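F-BAR domain only protein 1 (Danio rerio, PDB 5JP2) probably acts in an early step of clathrin-mediated endocytosis, its mu homology domain binding a peptide of Eps15. Local coordinates at residues B[29-32]-B[36-39]; B[92-95]-B[99-102]; B[148-153]-B[159-164]. All coordinates share one frame; numbering follows the deposited sequence.

Interaction 1. Residues B[29-32]-B[36-39]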
loop_
_atom_site.group_PDB
_atom_site.type_symbol
_atom_site.label_atom_id
_atom_site.label_comp_id
_atom_site.label_asym_id
_atom_site.label_seq_id
_atom_site.Cartn_x
_atom_site.Cartn_y
_atom_site.Cartn_z
ATOM N N ALA B 29 9.292 -7.061 -2.188
ATOM C CA ALA B 29 10.052 -7.885 -1.266
ATOM C C ALA B 29 10.749 -8.990 -2.042
ATOM O O ALA B 29 10.315 -9.370 -3.127
ATOM C CB ALA B 29 9.162 -8.476 -0.172
ATOM N N TYR B 30 11.856 -9.467 -1.491
ATOM C CA TYR B 30 12.572 -10.598 -2.064
ATOM C C TYR B 30 13.101 -11.484 -0.956
ATOM O O TYR B 30 13.870 -11.032 -0.112
ATOM C CB TYR B 30 13.714 -10.135 -2.965
ATOM C CG TYR B 30 14.386 -11.277 -3.673
ATOM C CD1 TYR B 30 13.647 -12.182 -4.406
ATOM C CD2 TYR B 30 15.756 -11.430 -3.644
ATOM C CE1 TYR B 30 14.236 -13.220 -5.059
ATOM C CE2 TYR B 30 16.366 -12.472 -4.308
ATOM C CZ TYR B 30 15.596 -13.365 -5.017
ATOM O OH TYR B 30 16.180 -14.415 -5.691
ATOM N N PHE B 31 12.709 -12.745 -0.978
ATOM C CA PHE B 31 13.231 -13.746 -0.072
ATOM C C PHE B 31 14.177 -14.626 -0.866
ATOM O O PHE B 31 13.759 -15.283 -1.822
ATOM C CB PHE B 31 12.102 -14.561 0.544
ATOM C CG PHE B 31 11.226 -13.777 1.475
ATOM C CD1 PHE B 31 10.169 -13.023 0.995
ATOM C CD2 PHE B 31 11.432 -13.823 2.834
ATOM C CE1 PHE B 31 9.354 -12.324 1.857
ATOM C CE2 PHE B 31 10.622 -13.119 3.691
ATOM C CZ PHE B 31 9.585 -12.369 3.202
ATOM N N ARG B 32 15.454 -14.601 -0.497
ATOM C CA ARG B 32 16.474 -15.221 -1.329
ATOM C C ARG B 32 16.387 -16.736 -1.300
ATOM O O ARG B 32 16.665 -17.389 -2.305
ATOM C CB ARG B 32 17.863 -14.769 -0.886
ATOM C CG ARG B 32 18.118 -13.287 -1.059
ATOM C CD ARG B 32 19.613 -12.977 -1.057
ATOM N NE ARG B 32 20.334 -13.850 -1.979
ATOM C CZ ARG B 32 20.371 -13.681 -3.297
ATOM N NH1 ARG B 32 21.042 -14.535 -4.055
ATOM N NH2 ARG B 32 19.736 -12.662 -3.861
ATOM N N HIS B 36 19.939 -19.284 4.576
ATOM C CA HIS B 36 19.410 -18.331 5.535
ATOM C C HIS B 36 18.134 -17.648 5.071
ATOM O O HIS B 36 17.496 -16.975 5.878
ATOM C CB HIS B 36 20.476 -17.270 5.818
ATOM C CG HIS B 36 21.847 -17.835 6.022
ATOM N ND1 HIS B 36 22.179 -18.621 7.104
ATOM C CD2 HIS B 36 22.968 -17.737 5.270
ATOM C CE1 HIS B 36 23.448 -18.978 7.012
ATOM N NE2 HIS B 36 23.949 -18.454 5.909
ATOM N N ASN B 37 17.737 -17.835 3.815
ATOM C CA ASN B 37 16.545 -17.207 3.253
ATOM C C ASN B 37 16.468 -15.736 3.645
ATOM O O ASN B 37 15.498 -15.277 4.246
ATOM C CB ASN B 37 15.285 -17.953 3.682
ATOM C CG ASN B 37 14.044 -17.480 2.947
ATOM O OD1 ASN B 37 14.098 -17.122 1.776
ATOM N ND2 ASN B 37 12.918 -17.481 3.640
ATOM N N ARG B 38 17.519 -14.993 3.310
ATOM C CA ARG B 38 17.569 -13.582 3.659
ATOM C C ARG B 38 16.571 -12.808 2.809
ATOM O O ARG B 38 16.241 -13.208 1.690
ATOM C CB ARG B 38 18.977 -13.019 3.460
ATOM C CG ARG B 38 19.972 -13.390 4.553
ATOM C CD ARG B 38 21.407 -13.167 4.094
ATOM N NE ARG B 38 22.398 -13.692 5.032
ATOM C CZ ARG B 38 23.680 -13.873 4.727
ATOM N NH1 ARG B 38 24.118 -13.563 3.515
ATOM N NH2 ARG B 38 24.525 -14.365 5.625
ATOM N N CYS B 39 16.093 -11.678 3.330
ATOM C CA CYS B 39 15.080 -10.940 2.595
ATOM C C CYS B 39 15.377 -9.449 2.556
ATOM O O CYS B 39 16.092 -8.906 3.390
ATOM C CB CYS B 39 13.686 -11.171 3.177
ATOM S SG CYS B 39 13.216 -10.017 4.408
#

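Interaction 2. Residues B[92-95]-B[99-102]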
loop_
_atom_site.group_PDB
_atom_site.type_symbol
_atom_site.label_atom_id
_atom_site.label_comp_id
_atom_site.label_asym_id
_atom_site.label_seq_id
_atom_site.Cartn_x
_atom_site.Cartn_y
_atom_site.Cartn_z
ATOM N N PRO B 92 12.195 23.013 9.646
ATOM C CA PRO B 92 13.432 22.226 9.584
ATOM C C PRO B 92 14.088 22.076 10.936
ATOM O O PRO B 92 14.886 21.152 11.121
ATOM C CB PRO B 92 14.313 23.027 8.617
ATOM C CG PRO B 92 13.354 23.886 7.842
ATOM C CD PRO B 92 12.258 24.216 8.803
ATOM N N SER B 93 13.745 22.929 11.893
ATOM C CA SER B 93 14.311 22.891 13.229
ATOM C C SER B 93 13.577 21.914 14.132
ATOM O O SER B 93 13.862 21.860 15.331
ATOM C CB SER B 93 14.301 24.289 13.854
ATOM O OG SER B 93 13.004 24.854 13.832
ATOM N N GLN B 94 12.626 21.159 13.589
ATOM C CA GLN B 94 11.890 20.162 14.355
ATOM C C GLN B 94 12.654 18.849 14.258
ATOM O O GLN B 94 12.758 18.261 13.177
ATOM C CB GLN B 94 10.463 20.003 13.837
ATOM C CG GLN B 94 9.641 19.010 14.647
ATOM C CD GLN B 94 8.243 18.805 14.097
ATOM O OE1 GLN B 94 7.951 19.169 12.961
ATOM N NE2 GLN B 94 7.370 18.226 14.909
ATOM N N SER B 95 13.203 18.406 15.384
ATOM C CA SER B 95 14.027 17.210 15.451
ATOM C C SER B 95 13.272 15.978 15.931
ATOM O O SER B 95 13.877 14.908 16.033
ATOM C CB SER B 95 15.223 17.463 16.369
ATOM O OG SER B 95 14.781 17.969 17.615
ATOM N N THR B 99 7.479 12.244 14.965
ATOM C CA THR B 99 6.400 13.150 14.598
ATOM C C THR B 99 6.941 14.275 13.729
ATOM O O THR B 99 8.066 14.728 13.939
ATOM C CB THR B 99 5.758 13.702 15.870
ATOM O OG1 THR B 99 4.914 12.697 16.440
ATOM C CG2 THR B 99 4.967 14.948 15.601
ATOM N N LYS B 100 6.142 14.737 12.766
ATOM C CA LYS B 100 6.515 15.920 12.002
ATOM C C LYS B 100 5.283 16.699 11.570
ATOM O O LYS B 100 4.289 16.115 11.144
ATOM C CB LYS B 100 7.342 15.575 10.764
ATOM C CG LYS B 100 8.201 16.753 10.340
ATOM C CD LYS B 100 8.810 16.616 8.964
ATOM C CE LYS B 100 9.835 17.717 8.760
ATOM N NZ LYS B 100 9.404 18.978 9.428
ATOM N N ASP B 101 5.395 18.021 11.607
ATOM C CA ASP B 101 4.292 18.928 11.348
ATOM C C ASP B 101 4.424 19.600 9.992
ATOM O O ASP B 101 5.525 19.883 9.520
ATOM C CB ASP B 101 4.201 20.023 12.412
ATOM C CG ASP B 101 3.734 19.507 13.740
ATOM O OD1 ASP B 101 4.445 18.699 14.354
ATOM O OD2 ASP B 101 2.634 19.891 14.155
ATOM N N PHE B 102 3.275 19.864 9.386
ATOM C CA PHE B 102 3.189 20.568 8.124
ATOM C C PHE B 102 2.035 21.554 8.168
ATOM O O PHE B 102 0.997 21.283 8.768
ATOM C CB PHE B 102 2.986 19.588 6.982
ATOM C CG PHE B 102 4.145 18.677 6.774
ATOM C CD1 PHE B 102 5.198 19.052 5.966
ATOM C CD2 PHE B 102 4.185 17.440 7.388
ATOM C CE1 PHE B 102 6.263 18.212 5.782
ATOM C CE2 PHE B 102 5.243 16.596 7.200
ATOM C CZ PHE B 102 6.284 16.981 6.399
#

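Interaction 3. Residues B[148-153]-B[159-164]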
loop_
_atom_site.group_PDB
_atom_site.type_symbol
_atom_site.label_atom_id
_atom_site.label_comp_id
_atom_site.label_asym_id
_atom_site.label_seq_id
_atom_site.Cartn_x
_atom_site.Cartn_y
_atom_site.Cartn_z
ATOM N N SER B 148 9.075 -18.890 2.220
ATOM C CA SER B 148 10.246 -19.750 2.088
ATOM C C SER B 148 10.020 -20.742 0.963
ATOM O O SER B 148 9.162 -21.620 1.075
ATOM C CB SER B 148 10.537 -20.487 3.389
ATOM O OG SER B 148 11.652 -21.334 3.234
ATOM N N ALA B 149 10.799 -20.612 -0.105
ATOM C CA ALA B 149 10.743 -21.499 -1.253
ATOM C C ALA B 149 11.966 -22.411 -1.297
ATOM O O ALA B 149 13.063 -22.028 -0.897
ATOM C CB ALA B 149 10.648 -20.707 -2.551
ATOM N N GLU B 150 11.755 -23.631 -1.777
ATOM C CA GLU B 150 12.803 -24.630 -1.919
ATOM C C GLU B 150 12.651 -25.292 -3.276
ATOM O O GLU B 150 11.550 -25.376 -3.811
ATOM C CB GLU B 150 12.727 -25.684 -0.810
ATOM C CG GLU B 150 13.004 -25.139 0.575
ATOM C CD GLU B 150 12.855 -26.185 1.658
ATOM O OE1 GLU B 150 13.015 -25.838 2.847
ATOM O OE2 GLU B 150 12.550 -27.347 1.325
ATOM N N CYS B 151 13.765 -25.768 -3.822
ATOM C CA CYS B 151 13.765 -26.369 -5.147
ATOM C C CYS B 151 14.698 -27.569 -5.182
ATOM O O CYS B 151 15.773 -27.548 -4.577
ATOM C CB CYS B 151 14.190 -25.354 -6.207
ATOM S SG CYS B 151 13.862 -25.868 -7.890
ATOM N N GLN B 152 14.281 -28.609 -5.897
ATOM C CA GLN B 152 15.075 -29.815 -6.073
ATOM C C GLN B 152 14.900 -30.302 -7.498
ATOM O O GLN B 152 13.810 -30.196 -8.062
ATOM C CB GLN B 152 14.672 -30.899 -5.068
ATOM C CG GLN B 152 15.023 -30.541 -3.630
ATOM C CD GLN B 152 13.861 -29.937 -2.863
ATOM O OE1 GLN B 152 12.740 -29.858 -3.364
ATOM N NE2 GLN B 152 14.138 -29.466 -1.654
ATOM N N ARG B 153 15.975 -30.828 -8.080
ATOM C CA ARG B 153 15.953 -31.350 -9.441
ATOM C C ARG B 153 16.671 -32.688 -9.521
ATOM O O ARG B 153 17.871 -32.767 -9.252
ATOM C CB ARG B 153 16.590 -30.360 -10.402
ATOM C CG ARG B 153 16.271 -30.645 -11.839
ATOM C CD ARG B 153 16.638 -29.441 -12.652
ATOM N NE ARG B 153 15.775 -28.327 -12.282
ATOM C CZ ARG B 153 16.087 -27.048 -12.453
ATOM N NH1 ARG B 153 17.253 -26.713 -12.984
ATOM N NH2 ARG B 153 15.235 -26.099 -12.089
ATOM N N ARG B 159 11.078 -30.077 -8.804
ATOM C CA ARG B 159 10.024 -29.894 -7.825
ATOM C C ARG B 159 10.205 -28.543 -7.150
ATOM O O ARG B 159 11.326 -28.137 -6.840
ATOM C CB ARG B 159 10.008 -31.027 -6.807
ATOM C CG ARG B 159 8.802 -31.006 -5.897
ATOM C CD ARG B 159 8.899 -32.044 -4.803
ATOM N NE ARG B 159 7.802 -31.904 -3.855
ATOM C CZ ARG B 159 7.901 -31.263 -2.700
ATOM N NH1 ARG B 159 9.054 -30.709 -2.356
ATOM N NH2 ARG B 159 6.852 -31.180 -1.892
ATOM N N VAL B 160 9.100 -27.843 -6.936
ATOM C CA VAL B 160 9.112 -26.527 -6.315
ATOM C C VAL B 160 8.077 -26.522 -5.206
ATOM O O VAL B 160 6.957 -26.998 -5.401
ATOM C CB VAL B 160 8.808 -25.432 -7.355
ATOM C CG1 VAL B 160 8.633 -24.090 -6.694
ATOM C CG2 VAL B 160 9.914 -25.376 -8.387
ATOM N N SER B 161 8.445 -25.981 -4.052
ATOM C CA SER B 161 7.528 -25.885 -2.930
ATOM C C SER B 161 7.647 -24.515 -2.276
ATOM O O SER B 161 8.714 -23.907 -2.272
ATOM C CB SER B 161 7.798 -26.990 -1.925
ATOM O OG SER B 161 8.928 -26.666 -1.154
ATOM N N LEU B 162 6.540 -24.038 -1.714
ATOM C CA LEU B 162 6.508 -22.748 -1.038
ATOM C C LEU B 162 5.769 -22.831 0.287
ATOM O O LEU B 162 4.615 -23.255 0.329
ATOM C CB LEU B 162 5.847 -21.684 -1.912
ATOM C CG LEU B 162 5.724 -20.290 -1.283
ATOM C CD1 LEU B 162 7.054 -19.586 -1.221
ATOM C CD2 LEU B 162 4.735 -19.453 -2.046
ATOM N N ASP B 163 6.425 -22.417 1.358
ATOM C CA ASP B 163 5.765 -22.212 2.637
ATOM C C ASP B 163 5.499 -20.722 2.825
ATOM O O ASP B 163 6.344 -19.888 2.514
ATOM C CB ASP B 163 6.601 -22.755 3.797
ATOM C CG ASP B 163 6.852 -24.252 3.694
ATOM O OD1 ASP B 163 6.081 -24.946 3.013
ATOM O OD2 ASP B 163 7.816 -24.749 4.306
ATOM N N TYR B 164 4.305 -20.385 3.289
ATOM C CA TYR B 164 3.959 -19.002 3.563
ATOM C C TYR B 164 3.416 -18.862 4.971
ATOM O O TYR B 164 2.752 -19.755 5.497
ATOM C CB TYR B 164 2.952 -18.455 2.551
ATOM C CG TYR B 164 1.695 -19.273 2.357
ATOM C CD1 TYR B 164 0.569 -19.066 3.139
ATOM C CD2 TYR B 164 1.637 -20.243 1.377
ATOM C CE1 TYR B 164 -0.565 -19.803 2.942
ATOM C CE2 TYR B 164 0.510 -20.983 1.175
ATOM C CZ TYR B 164 -0.587 -20.765 1.955
ATOM O OH TYR B 164 -1.708 -21.520 1.736
#

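Interaction 1. Residues B[29-32]-B[36-39]
F31 and C39 face each other across the turn, and the torsions of F31 set the meeting: with CG anti to the carbonyl carbon (chi1 -67°) and chi2 near a right angle, one face of the ring lies against the CB of C39. That CB sits 3.9 Å from the centroid of the F31 ring, well over the face, a CH-pi contact, with CD2 the nearest ring atom. The sulfur follows more obliquely, C39 SG lying 4.6 Å from the same F31 centroid in a sulfur-aromatic contact. N37 swings its CG anti to the backbone N (chi1 -171°), which carries the amide in beside the phenylalanine: OD1 of N37 comes within 3.5 Å of F31 CB, while ND2 approaches the ring neither over the face nor at the edge. That same ND2 is satisfied by a hydrogen bond to the carbonyl oxygen of L147, and OD1 takes a weak one from the N of G33 inside the turn.

Between 29-32 and 36-39 one backbone hydrogen bond is made, R32 N to R38 O at 2.7 Å, almost straight at 172°; the pairing goes on with Y30 and L40. Next to it, the CA of C39 approaches Y30 O to 3.0 Å as a CA-H...O contact. F31 and C39 form an antiparallel non-hydrogen-bonded pair, and both are buried, with L147 and A143 lying against the phenylalanine and P140 against the cysteine. The ends of R32 and R38 lead away from the opposite segment, R38 being poorly ordered. This is the closing end of a beta hairpin, where strands 17-31 and 39-52 join in the long mixed sheet of the mu homology domain.

Interaction 2. Residues B[92-95]-B[99-102]
Two hydrogen bonds carry the contact between Q94 and D101, and both use the amide of Q94. Its OE1 accepts the backbone N-H of D101 at 3.1 Å; the donor arrives well off the C=O direction, at a C=O...N angle of 119° and slightly tilted from the carbonyl plane. Its NE2 donates to OD1 of D101 at 3.0 Å, reaching that oxygen on the anti side and somewhat above the carboxylate plane. One amide thus grips both the main chain and the side chain of a single residue, which sets the rotation of the Q94 amide, although amide and carboxylate planes remain 43° apart. The reach comes from Q94 being fully extended, CG anti to the backbone N (chi1 -178°) and the chain straight beyond it.

Van der Waals contacts are few. CG of K100 rests 3.6 Å from OE1 of Q94, and CG2 of T99 lies 4.1 Å from Q94 NE2. The backbones stay apart, with 7.2 Å between the CA atoms of Q94 and K100, so this is a side chain pinning a loop to a strand rather than a sheet pairing.

The charge of D101 has a second partner, since OD1 also forms a salt bridge with R71 of strand 69-73. Strand 99-104 lies between strands 88-90 and 69-73 in a four-stranded antiparallel sheet, and the pinned loop connects 88-90 to it.

Interaction 3. Residues B[148-153]-B[159-164]
S148 and D163 open the ladder with a reciprocal pair of backbone hydrogen bonds, S148 N to D163 O and D163 N to S148 O, each 2.9 Å. E150 and S161 repeat the pattern two residues on, then Q152 and R159, where R159 N meets Q152 O at 2.8 Å. Between these pairs sit the non-hydrogen-bonded ones, A149 with L162 and C151 with V160, whose CA atoms come closer together, 4.4 Å in the case of A149 and L162. The CA of A149 also leans to within 3.3 Å of S161 O, a CA-H...O contact.

Together these make a regular antiparallel beta hairpin, in which the axes of 148-153 and 159-164 run at 165°, N-to-C, and it belongs to a four-stranded sheet in which 145-154 is an edge strand. The two faces differ. A149, C151, V160 and L162 share the apolar one, where CB of A149 meets CD1 of L162 at 4.0 Å. On the other face, the Q152 and R159 side chains run alongside each other in the same direction; Q152 bends at chi2 (97°), turning OE1 to the edge of the guanidinium, an approach of 3.9 Å to R159 NH1.

Further out, L243 of strand 242-250 packs against A149 and V160, and C151 is tied by a disulfide to C284 near the C-terminal end. D163 is held by T225 of the adjoining strand 223-231, its OD1 hydrogen-bonded to the threonine hydroxyl.

Following the chain from the N terminus, interaction 1 closes the short turn between strands 17-31 and 39-52 of the long mixed sheet. Interaction 2 comes next, fastening the loop after strand 88-90 onto strand 99-104 in a separate four-stranded sheet. Interaction 3 then zips up the hairpin of 145-154 and 157-166 in a third sheet. The three lie in series, neither nested nor crossing. Interactions 1 and 3 meet in space, ND2 of N37 packing 3.8 Å from the CA of S148, so the first turn abuts the edge strand of the later hairpin. Interaction 2 stands apart, its centre about 46 Å from that of interaction 3.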